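Local coordinates for protein TodX (Pseudomonas putida, PDB 3BS0) that probably carries toluene and related aromatic hydrocarbons across the outer membrane, as a FadL-family beta-barrel transporter, at residues 27-30 / 31-34; 174-177 / 178-181. All coordinates share one frame; numbering follows the deposited sequence.

Contact 1 (27-30 / 31-34); sequences NAAL and ISNP
Ile31 folds back on Ala28 where the single 3-10 turn of residues 27-30 gives way to irregular chain. Its N-H donates a nearly straight bond to Ala28 O (2.9 Å, 169° at the hydrogen), reaching the oxygen from above the carbonyl plane. CB of Ile31 sits 3.8 Å from Ala28 O and 3.6 Å from Leu30 C. The first torsion (chi1 -57°) sets CG1 beside the backbone N and opposite the carbonyl carbon, which keeps CG1 alongside the turn, 3.7 Å from Leu30 C. From there the chain runs extended to CD1, beyond the turn; the side chain as a whole touches Tyr9, Arg136 and Arg222. These residues belong to the N-terminal segment that, as in other FadL-family proteins, plugs the barrel lumen as a hatch, and Asn33, Pro34 and the following Ala35 make up the family's NPA sequence. Leu30 O reaches the wall through a hydrogen bond to Ser154 OG, and Pro34 O does so through Ser142 OG. Ala29 meets the returning chain at two places: Ser32 OG lies against it, nearest its CA and 3.9 Å from CB, while the Pro34 ring lies against its carbonyl oxygen. CB and CG of Pro34 stand 3.6 and 4.0 Å from Ala29 O, and CD is nearer still; the proline nitrogen has no hydrogen to offer, so this meeting is packing. Ala29 CB also lies 3.5 Å from Asn33 O, whose hydrogen-bond partner is Thr36 OG1.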
loop_
_atom_site.group_PDB
_atom_site.type_symbol
_atom_site.label_atom_id
_atom_site.label_comp_id
_atom_site.label_asym_id
_atom_site.label_seq_id
_atom_site.Cartn_x
_atom_site.Cartn_y
_atom_site.Cartn_z
ATOM N N ASN A 27 10.765 13.880 7.517
ATOM C CA ASN A 27 10.101 14.462 6.361
ATOM C C ASN A 27 8.823 13.740 5.926
ATOM O O ASN A 27 7.953 14.352 5.308
ATOM C CB ASN A 27 11.079 14.546 5.195
ATOM C CG ASN A 27 12.125 15.624 5.396
ATOM O OD1 ASN A 27 12.228 16.215 6.471
ATOM N ND2 ASN A 27 12.910 15.885 4.358
ATOM N N ALA A 28 8.693 12.456 6.268
ATOM C CA ALA A 28 7.504 11.681 5.886
ATOM C C ALA A 28 6.210 12.202 6.522
ATOM O O ALA A 28 5.114 11.869 6.076
ATOM C CB ALA A 28 7.700 10.217 6.236
ATOM N N ALA A 29 6.332 13.025 7.564
ATOM C CA ALA A 29 5.153 13.584 8.213
ATOM C C ALA A 29 4.344 14.331 7.166
ATOM O O ALA A 29 3.183 14.663 7.388
ATOM C CB ALA A 29 5.554 14.526 9.323
ATOM N N LEU A 30 4.962 14.586 6.017
ATOM C CA LEU A 30 4.285 15.287 4.941
ATOM C C LEU A 30 3.022 14.540 4.492
ATOM O O LEU A 30 2.152 15.124 3.842
ATOM C CB LEU A 30 5.244 15.493 3.758
ATOM C CG LEU A 30 6.218 16.679 3.866
ATOM C CD1 LEU A 30 7.297 16.595 2.807
ATOM C CD2 LEU A 30 5.435 17.976 3.712
ATOM N N ILE A 31 2.918 13.261 4.854
ATOM C CA ILE A 31 1.754 12.446 4.505
ATOM C C ILE A 31 0.952 12.085 5.749
ATOM O O ILE A 31 -0.290 12.055 5.728
ATOM C CB ILE A 31 2.137 11.109 3.891
ATOM C CG1 ILE A 31 3.003 11.308 2.654
ATOM C CG2 ILE A 31 0.861 10.342 3.550
ATOM C CD1 ILE A 31 3.677 10.025 2.214
ATOM N N SER A 32 1.676 11.762 6.820
ATOM C CA SER A 32 1.052 11.400 8.072
ATOM C C SER A 32 0.553 12.666 8.741
ATOM O O SER A 32 -0.460 13.226 8.322
ATOM C CB SER A 32 2.052 10.670 8.952
ATOM O OG SER A 32 3.277 11.370 9.020
ATOM N N ASN A 33 1.266 13.140 9.758
ATOM C CA ASN A 33 0.862 14.357 10.456
ATOM C C ASN A 33 1.872 15.507 10.276
ATOM O O ASN A 33 2.746 15.716 11.114
ATOM C CB ASN A 33 0.672 14.049 11.938
ATOM C CG ASN A 33 0.154 15.231 12.709
ATOM O OD1 ASN A 33 -0.362 16.187 12.122
ATOM N ND2 ASN A 33 0.267 15.173 14.031
ATOM N N PRO A 34 1.742 16.280 9.186
ATOM C CA PRO A 34 2.660 17.389 8.930
ATOM C C PRO A 34 2.851 18.370 10.081
ATOM O O PRO A 34 3.823 19.124 10.092
ATOM C CB PRO A 34 2.064 18.060 7.688
ATOM C CG PRO A 34 0.619 17.728 7.783
ATOM C CD PRO A 34 0.647 16.283 8.202
#

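Contact 2 (174-177 / 178-181); sequences GALT and AQGN
Leu176 and Gln179, one helical turn apart at the C-terminal end of helix 170-179, pass each other at a slant in a van der Waals approach, with the leucine methyl CD2 3.4 Å from the amide oxygen OE1, though the glutamine side chain is less surely placed. CG of Leu176 lies beside its own backbone N (chi1 -77°). CD2, the branch turned off the extended line to CD1, faces both OE1 of Gln179 and, on the same side, Asn181, whose side chain crosses that of Leu176 nearly at right angles with CB 4.0 Å from CD2. Leu176 also touches Leu182. In the backbone, the helix ends in a Schellman motif. Gly180 turns to positive phi (87°), its N donating to Thr177 O at 2.9 Å, while Asn181 N makes a weak bond back to Leu176 O at 2.8 Å. One turn earlier Ala178 N still bonds to Gly174 O in the ordinary helical way, and Thr177 OG1 is hydrogen-bonded to Val173 O. The one large apolar side chain here, Leu176, sits among polar groups at this helix end and lies about 4 Å from a bound C8E detergent, consistent with a site that can take an amphiphile.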
loop_
_atom_site.group_PDB
_atom_site.type_symbol
_atom_site.label_atom_id
_atom_site.label_comp_id
_atom_site.label_asym_id
_atom_site.label_seq_id
_atom_site.Cartn_x
_atom_site.Cartn_y
_atom_site.Cartn_z
ATOM N N GLY A 174 -17.774 -19.139 -14.977
ATOM C CA GLY A 174 -19.148 -19.610 -15.039
ATOM C C GLY A 174 -20.004 -19.053 -13.909
ATOM O O GLY A 174 -21.129 -18.621 -14.127
ATOM N N ALA A 175 -19.470 -19.047 -12.690
ATOM C CA ALA A 175 -20.208 -18.541 -11.541
ATOM C C ALA A 175 -20.363 -17.043 -11.616
ATOM O O ALA A 175 -21.384 -16.515 -11.221
ATOM C CB ALA A 175 -19.511 -18.928 -10.229
ATOM N N LEU A 176 -19.348 -16.346 -12.101
ATOM C CA LEU A 176 -19.448 -14.893 -12.204
ATOM C C LEU A 176 -20.569 -14.604 -13.186
ATOM O O LEU A 176 -21.498 -13.850 -12.895
ATOM C CB LEU A 176 -18.129 -14.307 -12.717
ATOM C CG LEU A 176 -17.070 -14.270 -11.623
ATOM C CD1 LEU A 176 -15.769 -13.736 -12.160
ATOM C CD2 LEU A 176 -17.577 -13.387 -10.486
ATOM N N THR A 177 -20.457 -15.244 -14.347
ATOM C CA THR A 177 -21.404 -15.129 -15.430
ATOM C C THR A 177 -22.798 -15.468 -14.946
ATOM O O THR A 177 -23.735 -14.691 -15.141
ATOM C CB THR A 177 -21.009 -16.074 -16.583
ATOM O OG1 THR A 177 -19.872 -15.533 -17.266
ATOM C CG2 THR A 177 -22.132 -16.235 -17.560
ATOM N N ALA A 178 -22.934 -16.625 -14.309
ATOM C CA ALA A 178 -24.221 -17.068 -13.797
ATOM C C ALA A 178 -24.764 -16.188 -12.667
ATOM O O ALA A 178 -25.977 -16.129 -12.447
ATOM C CB ALA A 178 -24.115 -18.505 -13.333
ATOM N N GLN A 179 -23.868 -15.517 -11.946
ATOM C CA GLN A 179 -24.262 -14.626 -10.856
ATOM C C GLN A 179 -24.664 -13.286 -11.460
ATOM O O GLN A 179 -25.251 -12.431 -10.789
ATOM C CB GLN A 179 -23.091 -14.371 -9.903
ATOM C CG GLN A 179 -22.564 -15.569 -9.129
ATOM C CD GLN A 179 -21.278 -15.243 -8.370
ATOM O OE1 GLN A 179 -20.299 -14.750 -8.944
ATOM N NE2 GLN A 179 -21.278 -15.519 -7.075
ATOM N N GLY A 180 -24.323 -13.104 -12.729
ATOM C CA GLY A 180 -24.622 -11.856 -13.400
ATOM C C GLY A 180 -23.516 -10.828 -13.192
ATOM O O GLY A 180 -23.599 -9.696 -13.678
ATOM N N ASN A 181 -22.471 -11.211 -12.466
ATOM C CA ASN A 181 -21.369 -10.290 -12.219
ATOM C C ASN A 181 -20.460 -10.139 -13.419
ATOM O O ASN A 181 -19.671 -9.198 -13.480
ATOM C CB ASN A 181 -20.568 -10.725 -10.996
ATOM C CG ASN A 181 -21.305 -10.437 -9.711
ATOM O OD1 ASN A 181 -21.650 -9.284 -9.434
ATOM N ND2 ASN A 181 -21.571 -11.480 -8.926
#

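In the fold
Contact 1 comes first along the chain, in the loop between helix 11-15 and strand 44-60, where it closes one tight turn in the probable hatch that, as in FadL, plugs the barrel, and joins it to strands 129-143, 151-169 and 214-228 of the wall. The chain then builds the early barrel strands before leaving strand 151-169 for helix 170-179, whose end forms contact 2 and leads straight into strand 182-183, with Asn181 bonded through its backbone to Ala325. The contacts follow in series, neither nesting nor crossing. They lie on opposite sides of the chain's centre, with centres 44 Å apart, and do not touch: one is buried, the other at the surface.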